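Muconate cycloisomerase (Azorhizobium caulinodans, PDB 3MY9) belongs to the mandelate racemase / muconate lactonizing enzyme family of the enolase superfamily, pairing an enolase-like N-terminal domain with a magnesium-binding TIM-barrel-like domain. Local coordinates at residues A[206-209]-A[210-214]; A[171-174]-A[175-178]; A[155-159]-A[160-164]. All coordinates share one frame; numbering follows the deposited sequence.

Interaction 1 (A[206-209]-A[210-214]); sequences GAMK and ILRDV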
ATOM      1  N   GLY A 206      25.358   5.199  -2.892  1.00 39.27           N
ATOM      2  CA  GLY A 206      26.628   4.919  -2.174  1.00 39.43           C
ATOM      3  C   GLY A 206      26.670   5.216  -0.681  1.00 38.33           C
ATOM      4  O   GLY A 206      27.679   4.936  -0.042  1.00 39.14           O
ATOM      5  N   ALA A 207      25.598   5.724  -0.072  1.00 36.99           N
ATOM      6  CA  ALA A 207      25.635   5.914   1.372  1.00 36.06           C
ATOM      7  C   ALA A 207      25.631   4.582   2.133  1.00 35.43           C
ATOM      8  O   ALA A 207      26.266   4.487   3.187  1.00 33.32           O
ATOM      9  CB  ALA A 207      24.511   6.813   1.872  1.00 35.97           C
ATOM     10  N   MET A 208      24.936   3.558   1.629  1.00 35.82           N
ATOM     11  CA  MET A 208      24.674   2.383   2.494  1.00 36.81           C
ATOM     12  C   MET A 208      25.927   1.616   2.935  1.00 36.95           C
ATOM     13  O   MET A 208      25.995   1.229   4.100  1.00 36.29           O
ATOM     14  CB  MET A 208      23.645   1.419   1.927  1.00 37.10           C
ATOM     15  CG  MET A 208      23.085   0.471   3.050  1.00 42.12           C
ATOM     16  SD  MET A 208      21.998   1.282   4.233  1.00 30.97           S
ATOM     17  CE  MET A 208      20.611   1.077   3.116  1.00 44.39           C
ATOM     18  N   LYS A 209      26.919   1.465   2.047  1.00 37.47           N
ATOM     19  CA  LYS A 209      28.177   0.816   2.433  1.00 38.66           C
ATOM     20  C   LYS A 209      28.893   1.636   3.522  1.00 38.14           C
ATOM     21  O   LYS A 209      29.484   1.066   4.419  1.00 37.83           O
ATOM     22  CB  LYS A 209      29.134   0.615   1.254  1.00 40.12           C
ATOM     23  CG  LYS A 209      28.758  -0.498   0.197  1.00 43.15           C
ATOM     24  CD  LYS A 209      28.913  -1.959   0.731  1.00 47.06           C
ATOM     25  CE  LYS A 209      28.799  -3.002  -0.416  1.00 49.07           C
ATOM     26  NZ  LYS A 209      28.953  -4.435   0.069  1.00 52.12           N
ATOM     27  N   ILE A 210      28.855   2.964   3.416  1.00 37.56           N
ATOM     28  CA  ILE A 210      29.466   3.839   4.422  1.00 36.85           C
ATOM     29  C   ILE A 210      28.771   3.635   5.760  1.00 34.52           C
ATOM     30  O   ILE A 210      29.416   3.392   6.777  1.00 34.22           O
ATOM     31  CB  ILE A 210      29.371   5.343   4.025  1.00 38.26           C
ATOM     32  CG1 ILE A 210      30.087   5.620   2.687  1.00 39.58           C
ATOM     33  CG2 ILE A 210      29.889   6.240   5.124  1.00 35.96           C
ATOM     34  CD1 ILE A 210      31.530   5.401   2.712  1.00 42.59           C
ATOM     35  N   LEU A 211      27.457   3.775   5.753  1.00 33.79           N
ATOM     36  CA  LEU A 211      26.640   3.663   6.964  1.00 33.39           C
ATOM     37  C   LEU A 211      26.708   2.275   7.612  1.00 33.85           C
ATOM     38  O   LEU A 211      26.725   2.174   8.845  1.00 32.86           O
ATOM     39  CB  LEU A 211      25.184   4.037   6.682  1.00 32.90           C
ATOM     40  CG  LEU A 211      24.956   5.503   6.246  1.00 33.84           C
ATOM     41  CD1 LEU A 211      23.497   5.711   5.829  1.00 30.92           C
ATOM     42  CD2 LEU A 211      25.365   6.448   7.426  1.00 32.40           C
ATOM     43  N   ARG A 212      26.751   1.226   6.788  1.00 33.69           N
ATOM     44  CA  ARG A 212      26.869  -0.120   7.307  1.00 34.24           C
ATOM     45  C   ARG A 212      28.190  -0.323   8.011  1.00 34.51           C
ATOM     46  O   ARG A 212      28.218  -0.992   9.085  1.00 34.57           O
ATOM     47  CB  ARG A 212      26.641  -1.204   6.240  1.00 34.60           C
ATOM     48  CG  ARG A 212      26.552  -2.640   6.842  1.00 35.67           C
ATOM     49  CD  ARG A 212      26.332  -3.692   5.720  1.00 35.95           C
ATOM     50  NE  ARG A 212      25.096  -3.412   4.990  1.00 34.29           N
ATOM     51  CZ  ARG A 212      23.879  -3.721   5.408  1.00 34.03           C
ATOM     52  NH1 ARG A 212      23.699  -4.368   6.553  1.00 34.99           N
ATOM     53  NH2 ARG A 212      22.828  -3.439   4.638  1.00 34.85           N
ATOM     54  N   ASP A 213      29.262   0.275   7.483  1.00 33.64           N
ATOM     55  CA  ASP A 213      30.558   0.173   8.135  1.00 34.67           C
ATOM     56  C   ASP A 213      30.538   0.818   9.550  1.00 34.25           C
ATOM     57  O   ASP A 213      31.086   0.260  10.517  1.00 34.88           O
ATOM     58  CB  ASP A 213      31.649   0.841   7.298  1.00 36.25           C
ATOM     59  CG  ASP A 213      32.012   0.057   6.013  1.00 36.89           C
ATOM     60  OD1 ASP A 213      31.602  -1.112   5.857  1.00 35.58           O
ATOM     61  OD2 ASP A 213      32.694   0.652   5.148  1.00 34.92           O
ATOM     62  N   VAL A 214      29.923   1.993   9.684  1.00 32.65           N
ATOM     63  CA  VAL A 214      29.985   2.694  10.969  1.00 32.32           C
ATOM     64  C   VAL A 214      28.918   2.129  11.930  1.00 32.42           C
ATOM     65  O   VAL A 214      29.084   2.170  13.142  1.00 32.57           O
ATOM     66  CB  VAL A 214      29.890   4.212  10.830  1.00 31.69           C
ATOM     67  CG1 VAL A 214      31.040   4.765   9.924  1.00 34.08           C
ATOM     68  CG2 VAL A 214      28.550   4.617  10.371  1.00 29.10           C
TER
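The first turns of helix 207-215, an outer helix of the barrel domain, are joined by i to i+4 backbone bonds, A207 to L211, M208 to R212 and K209 to D213. L211 N reaches A207 O at 2.9 Å, and R212 N gives the next bond to M208 O. The third is longer, D213 N to K209 O at 3.2 Å. On the inward side, L211 CD1 lies 4.2 Å from A207 CB. I210 turns its CG1 branch back along the helix, to 3.7 Å from G206 O, because CG1 stands beside its own backbone N (chi1 -60°). R212 runs out with CG anti to the backbone N (chi1 -171°) and bends at chi3, which brings NH2 to 4.2 Å from M208 CG, an oblique approach. The polar ends serve the assembly: K209 NZ forms a salt bridge with D215 and R212 NE one with D242, both of the second subunit. A207, M208 and L211 pack on F237 of helix 231-240, L211 and V214 meet I222 of strand 222-223, and I210 and D213 pack on H174 and L178, respectively, of the preceding helix 174-188; helix 207-215 itself links strands 193-197 and 222-223 in a beta-alpha-beta unit.

Interaction 2 (A[171-174]-A[175-178]); sequences VKPH and AEEL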
ATOM      1  N   VAL A 171      34.156  13.385   6.684  1.00 49.37           N
ATOM      2  CA  VAL A 171      35.074  14.510   6.470  1.00 52.28           C
ATOM      3  C   VAL A 171      36.489  14.044   6.122  1.00 53.85           C
ATOM      4  O   VAL A 171      37.158  14.652   5.291  1.00 55.84           O
ATOM      5  CB  VAL A 171      35.149  15.444   7.706  1.00 52.84           C
ATOM      6  CG1 VAL A 171      36.335  16.480   7.562  1.00 56.96           C
ATOM      7  CG2 VAL A 171      33.815  16.167   7.913  1.00 52.09           C
ATOM      8  N   LYS A 172      36.954  13.003   6.802  1.00 53.32           N
ATOM      9  CA  LYS A 172      38.225  12.373   6.484  1.00 54.33           C
ATOM     10  C   LYS A 172      37.952  11.121   5.665  1.00 52.56           C
ATOM     11  O   LYS A 172      36.820  10.611   5.675  1.00 51.01           O
ATOM     12  CB  LYS A 172      38.973  12.031   7.770  1.00 54.94           C
ATOM     13  CG  LYS A 172      39.118  13.220   8.723  1.00 57.97           C
ATOM     14  CD  LYS A 172      39.902  12.858   9.982  1.00 59.92           C
ATOM     15  CE  LYS A 172      39.457  13.741  11.159  1.00 61.23           C
ATOM     16  NZ  LYS A 172      40.463  13.844  12.251  1.00 62.63           N
ATOM     17  N   PRO A 173      38.977  10.601   4.965  1.00 53.19           N
ATOM     18  CA  PRO A 173      38.720   9.393   4.196  1.00 52.26           C
ATOM     19  C   PRO A 173      38.076   8.284   5.064  1.00 49.66           C
ATOM     20  O   PRO A 173      38.445   8.085   6.232  1.00 49.93           O
ATOM     21  CB  PRO A 173      40.115   8.969   3.710  1.00 54.10           C
ATOM     22  CG  PRO A 173      40.997  10.161   3.898  1.00 56.12           C
ATOM     23  CD  PRO A 173      40.418  10.886   5.068  1.00 55.44           C
ATOM     24  N   HIS A 174      37.116   7.594   4.497  1.00 47.39           N
ATOM     25  CA  HIS A 174      36.333   6.612   5.245  1.00 45.82           C
ATOM     26  C   HIS A 174      37.194   5.650   6.068  1.00 46.07           C
ATOM     27  O   HIS A 174      36.916   5.433   7.250  1.00 44.38           O
ATOM     28  CB  HIS A 174      35.462   5.837   4.264  1.00 44.83           C
ATOM     29  CG  HIS A 174      34.532   4.859   4.907  1.00 42.01           C
ATOM     30  ND1 HIS A 174      33.640   5.215   5.898  1.00 37.79           N
ATOM     31  CD2 HIS A 174      34.318   3.544   4.657  1.00 38.64           C
ATOM     32  CE1 HIS A 174      32.923   4.160   6.233  1.00 37.49           C
ATOM     33  NE2 HIS A 174      33.321   3.130   5.501  1.00 38.67           N
ATOM     34  N   ALA A 175      38.242   5.092   5.449  1.00 46.82           N
ATOM     35  CA  ALA A 175      39.171   4.195   6.145  1.00 47.73           C
ATOM     36  C   ALA A 175      39.730   4.807   7.429  1.00 49.34           C
ATOM     37  O   ALA A 175      39.815   4.127   8.464  1.00 50.16           O
ATOM     38  CB  ALA A 175      40.353   3.780   5.207  1.00 49.05           C
ATOM     39  N   GLU A 176      40.127   6.077   7.359  1.00 50.47           N
ATOM     40  CA  GLU A 176      40.672   6.772   8.529  1.00 51.97           C
ATOM     41  C   GLU A 176      39.602   6.936   9.604  1.00 50.06           C
ATOM     42  O   GLU A 176      39.874   6.740  10.774  1.00 50.06           O
ATOM     43  CB  GLU A 176      41.276   8.138   8.150  1.00 54.22           C
ATOM     44  CG  GLU A 176      41.995   8.877   9.326  1.00 58.49           C
ATOM     45  CD  GLU A 176      42.757  10.128   8.887  1.00 64.85           C
ATOM     46  OE1 GLU A 176      42.730  10.463   7.673  1.00 69.15           O
ATOM     47  OE2 GLU A 176      43.397  10.769   9.759  1.00 69.04           O
ATOM     48  N   GLU A 177      38.373   7.251   9.199  1.00 48.38           N
ATOM     49  CA  GLU A 177      37.290   7.400  10.162  1.00 46.38           C
ATOM     50  C   GLU A 177      36.991   6.056  10.848  1.00 44.97           C
ATOM     51  O   GLU A 177      36.683   6.032  12.042  1.00 44.21           O
ATOM     52  CB  GLU A 177      36.059   8.026   9.499  1.00 45.50           C
ATOM     53  CG  GLU A 177      36.377   9.463   9.025  1.00 48.97           C
ATOM     54  CD  GLU A 177      35.175  10.274   8.575  1.00 49.13           C
ATOM     55  OE1 GLU A 177      34.187   9.690   8.063  1.00 48.47           O
ATOM     56  OE2 GLU A 177      35.252  11.523   8.704  1.00 50.34           O
ATOM     57  N   LEU A 178      37.127   4.952  10.116  1.00 43.63           N
ATOM     58  CA  LEU A 178      36.927   3.621  10.696  1.00 43.03           C
ATOM     59  C   LEU A 178      37.994   3.273  11.738  1.00 44.29           C
ATOM     60  O   LEU A 178      37.666   2.712  12.784  1.00 42.61           O
ATOM     61  CB  LEU A 178      36.900   2.528   9.613  1.00 42.15           C
ATOM     62  CG  LEU A 178      35.698   2.468   8.676  1.00 40.71           C
ATOM     63  CD1 LEU A 178      35.810   1.224   7.736  1.00 40.92           C
ATOM     64  CD2 LEU A 178      34.413   2.425   9.456  1.00 37.65           C
TER
HETATM   65  O   HOH W   1      33.098   7.893   6.401  1.00 31.25           O
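E177 OE2 is gripped by two consecutive backbone amides, V171 N and K172 N, each at 3.0 Å. Both come from the same face of the carboxylate: V171 N on the syn side, 30° out of plane, K172 N from well above it. E177 CG stands beside its own backbone N (chi1 -64°) and the chain runs extended from there, carrying the carboxylate back to the loop that precedes its helix. The other oxygen, OE1, takes the amide of G170 and a proton from a water 2.7 Å away. That water also bonds H174 ND1 and lies in the imidazole plane; the buried carboxylate is thus held at both oxygens and linked to the ring through the water. P173 is the N-cap residue; its O receives E177 N at 3.1 Å and, weakly, E176 N. H174 CG is anti to the backbone N, which sets one face of the ring against L178 in a CH-pi contact, with L178 CG 4.2 Å from the ring centroid, 16° off its normal. H174 NE2 is hydrogen-bonded to D213 OD2 of helix 207-215. Beside the cap, E176 OE1 lies 3.5 Å from P173 CD, while K172 NZ reaches the carbonyls of D144 and P145. The contact joins the loop after strand 164-168 to the start of helix 174-188, whose H174 and L178 pack against helix 207-215.

Interaction 3 (A[155-159]-A[160-164]); sequences RAMVP and AGHTV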
ATOM      1  N   ARG A 155      40.252  11.406  26.915  1.00 66.83           N
ATOM      2  CA  ARG A 155      40.981  10.757  28.017  1.00 70.25           C
ATOM      3  C   ARG A 155      40.800  11.475  29.351  1.00 71.48           C
ATOM      4  O   ARG A 155      40.742  10.834  30.396  1.00 72.76           O
ATOM      5  CB  ARG A 155      42.483  10.646  27.698  1.00 72.58           C
ATOM      6  CG  ARG A 155      43.035   9.227  27.800  1.00 75.97           C
ATOM      7  CD  ARG A 155      43.224   8.533  26.423  1.00 77.10           C
ATOM      8  NE  ARG A 155      44.519   8.873  25.818  1.00 79.95           N
ATOM      9  CZ  ARG A 155      45.248   8.095  25.004  1.00 80.08           C
ATOM     10  NH1 ARG A 155      44.868   6.861  24.661  1.00 77.42           N
ATOM     11  NH2 ARG A 155      46.403   8.564  24.542  1.00 81.32           N
ATOM     12  N   ALA A 156      40.728  12.803  29.311  1.00 71.93           N
ATOM     13  CA  ALA A 156      40.471  13.612  30.509  1.00 72.86           C
ATOM     14  C   ALA A 156      38.976  13.714  30.839  1.00 70.47           C
ATOM     15  O   ALA A 156      38.592  13.775  32.005  1.00 72.17           O
ATOM     16  CB  ALA A 156      41.052  15.005  30.331  1.00 74.38           C
ATOM     17  N   MET A 157      38.127  13.750  29.817  1.00 67.14           N
ATOM     18  CA  MET A 157      36.704  14.080  30.013  1.00 64.44           C
ATOM     19  C   MET A 157      35.838  12.915  30.510  1.00 62.04           C
ATOM     20  O   MET A 157      34.869  13.113  31.254  1.00 60.36           O
ATOM     21  CB  MET A 157      36.108  14.620  28.717  1.00 63.07           C
ATOM     22  CG  MET A 157      36.612  15.997  28.353  1.00 65.21           C
ATOM     23  SD  MET A 157      35.907  16.617  26.810  1.00 64.97           S
ATOM     24  CE  MET A 157      36.218  18.330  27.245  1.00 68.68           C
ATOM     25  N   VAL A 158      36.165  11.705  30.076  1.00 60.68           N
ATOM     26  CA  VAL A 158      35.409  10.543  30.511  1.00 59.86           C
ATOM     27  C   VAL A 158      35.535  10.318  32.037  1.00 61.79           C
ATOM     28  O   VAL A 158      34.517  10.157  32.713  1.00 61.59           O
ATOM     29  CB  VAL A 158      35.754   9.310  29.671  1.00 58.88           C
ATOM     30  CG1 VAL A 158      35.122   8.060  30.252  1.00 58.90           C
ATOM     31  CG2 VAL A 158      35.271   9.532  28.228  1.00 56.73           C
ATOM     32  N   PRO A 159      36.762  10.359  32.592  1.00 64.53           N
ATOM     33  CA  PRO A 159      36.857  10.257  34.047  1.00 66.76           C
ATOM     34  C   PRO A 159      36.138  11.404  34.804  1.00 67.36           C
ATOM     35  O   PRO A 159      35.705  11.193  35.950  1.00 68.26           O
ATOM     36  CB  PRO A 159      38.370  10.292  34.299  1.00 69.46           C
ATOM     37  CG  PRO A 159      38.984   9.773  33.049  1.00 68.65           C
ATOM     38  CD  PRO A 159      38.088  10.297  31.953  1.00 65.60           C
ATOM     39  N   ALA A 160      36.033  12.585  34.170  1.00 66.53           N
ATOM     40  CA  ALA A 160      35.336  13.756  34.736  1.00 67.09           C
ATOM     41  C   ALA A 160      33.817  13.688  34.617  1.00 64.91           C
ATOM     42  O   ALA A 160      33.115  14.632  34.999  1.00 66.07           O
ATOM     43  CB  ALA A 160      35.846  15.047  34.081  1.00 66.82           C
ATOM     44  N   GLY A 161      33.298  12.599  34.064  1.00 63.41           N
ATOM     45  CA  GLY A 161      31.848  12.383  33.953  1.00 61.13           C
ATOM     46  C   GLY A 161      31.172  12.694  32.622  1.00 58.33           C
ATOM     47  O   GLY A 161      29.962  12.563  32.505  1.00 56.67           O
ATOM     48  N   HIS A 162      31.928  13.124  31.619  1.00 58.42           N
ATOM     49  CA  HIS A 162      31.370  13.293  30.270  1.00 56.30           C
ATOM     50  C   HIS A 162      31.151  11.926  29.682  1.00 54.95           C
ATOM     51  O   HIS A 162      32.076  11.112  29.675  1.00 56.63           O
ATOM     52  CB  HIS A 162      32.354  13.991  29.349  1.00 56.82           C
ATOM     53  CG  HIS A 162      32.505  15.442  29.612  1.00 58.51           C
ATOM     54  ND1 HIS A 162      31.925  16.395  28.809  1.00 57.23           N
ATOM     55  CD2 HIS A 162      33.186  16.114  30.580  1.00 61.54           C
ATOM     56  CE1 HIS A 162      32.239  17.595  29.273  1.00 60.87           C
ATOM     57  NE2 HIS A 162      32.999  17.453  30.349  1.00 61.07           N
ATOM     58  N   THR A 163      29.959  11.657  29.178  1.00 52.60           N
ATOM     59  CA  THR A 163      29.746  10.415  28.491  1.00 50.82           C
ATOM     60  C   THR A 163      29.344  10.617  27.030  1.00 48.74           C
ATOM     61  O   THR A 163      29.630   9.762  26.190  1.00 47.21           O
ATOM     62  CB  THR A 163      28.693   9.566  29.212  1.00 50.78           C
ATOM     63  OG1 THR A 163      27.479  10.312  29.325  1.00 48.51           O
ATOM     64  CG2 THR A 163      29.193   9.158  30.609  1.00 53.70           C
ATOM     65  N   VAL A 164      28.677  11.729  26.731  1.00 47.45           N
ATOM     66  CA  VAL A 164      28.134  11.934  25.403  1.00 45.17           C
ATOM     67  C   VAL A 164      29.111  12.617  24.458  1.00 44.91           C
ATOM     68  O   VAL A 164      29.509  13.746  24.711  1.00 46.45           O
ATOM     69  CB  VAL A 164      26.859  12.773  25.441  1.00 44.24           C
ATOM     70  CG1 VAL A 164      26.290  12.921  23.993  1.00 40.53           C
ATOM     71  CG2 VAL A 164      25.832  12.134  26.350  1.00 44.13           C
TER
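The H162 imidazole carries the M157 side chain over one face: SD stands 4.4 Å from the ring centroid and only 6° off the normal, a Met-aromatic contact. M157 CG lies above the same ring, offset toward its rim, and CB comes to 3.8 Å from H162 CD2. The M157 CG sits beside its own backbone N (chi1 -71°) and the chain then extends, laying the thioether across the ring; H162 CG also lies beside its backbone N (chi1 -74°), bringing the imidazole up to the methionine. Two hydrogen bonds close the backbone here. H162 N donates to M157 O at 3.0 Å, and the H162 CB packs close to the same oxygen. G161 N donates to V158 O, also at 3.0 Å, but from high above the carbonyl plane. V158 CA additionally points its hydrogen at H162 O, C to O 3.5 Å, in a nearly straight CA-H...O contact. M157 also touches F140 of strand 135-142, and V158 touches R191 and I192. The paired bonds, with G161 at positive phi as the C-prime residue, form a Schellman motif that ends helix 147-157; the type I turn V158-G161 sends the chain toward strand 164-168 of the barrel.

How the interactions relate
Along the chain the three contacts come in series, none enclosing or crossing another. Interaction 3 comes first, turning the chain from helix 147-157 toward strand 164-168. Beyond that strand, interaction 2 closes the loop that starts helix 174-188; after strand 193-197, interaction 1 builds the opening turns of helix 207-215. Interactions 1 and 2 touch directly: D213 OD2 lies 2.6 Å from H174 NE2, a probable hydrogen bond, and L178 CD2 packs on D213 CB and V214 CG1, joining two successive outer helices of the barrel. Interaction 3 stands apart, its nearest atoms about 14 Å from interaction 2 and about 15 Å from interaction 1.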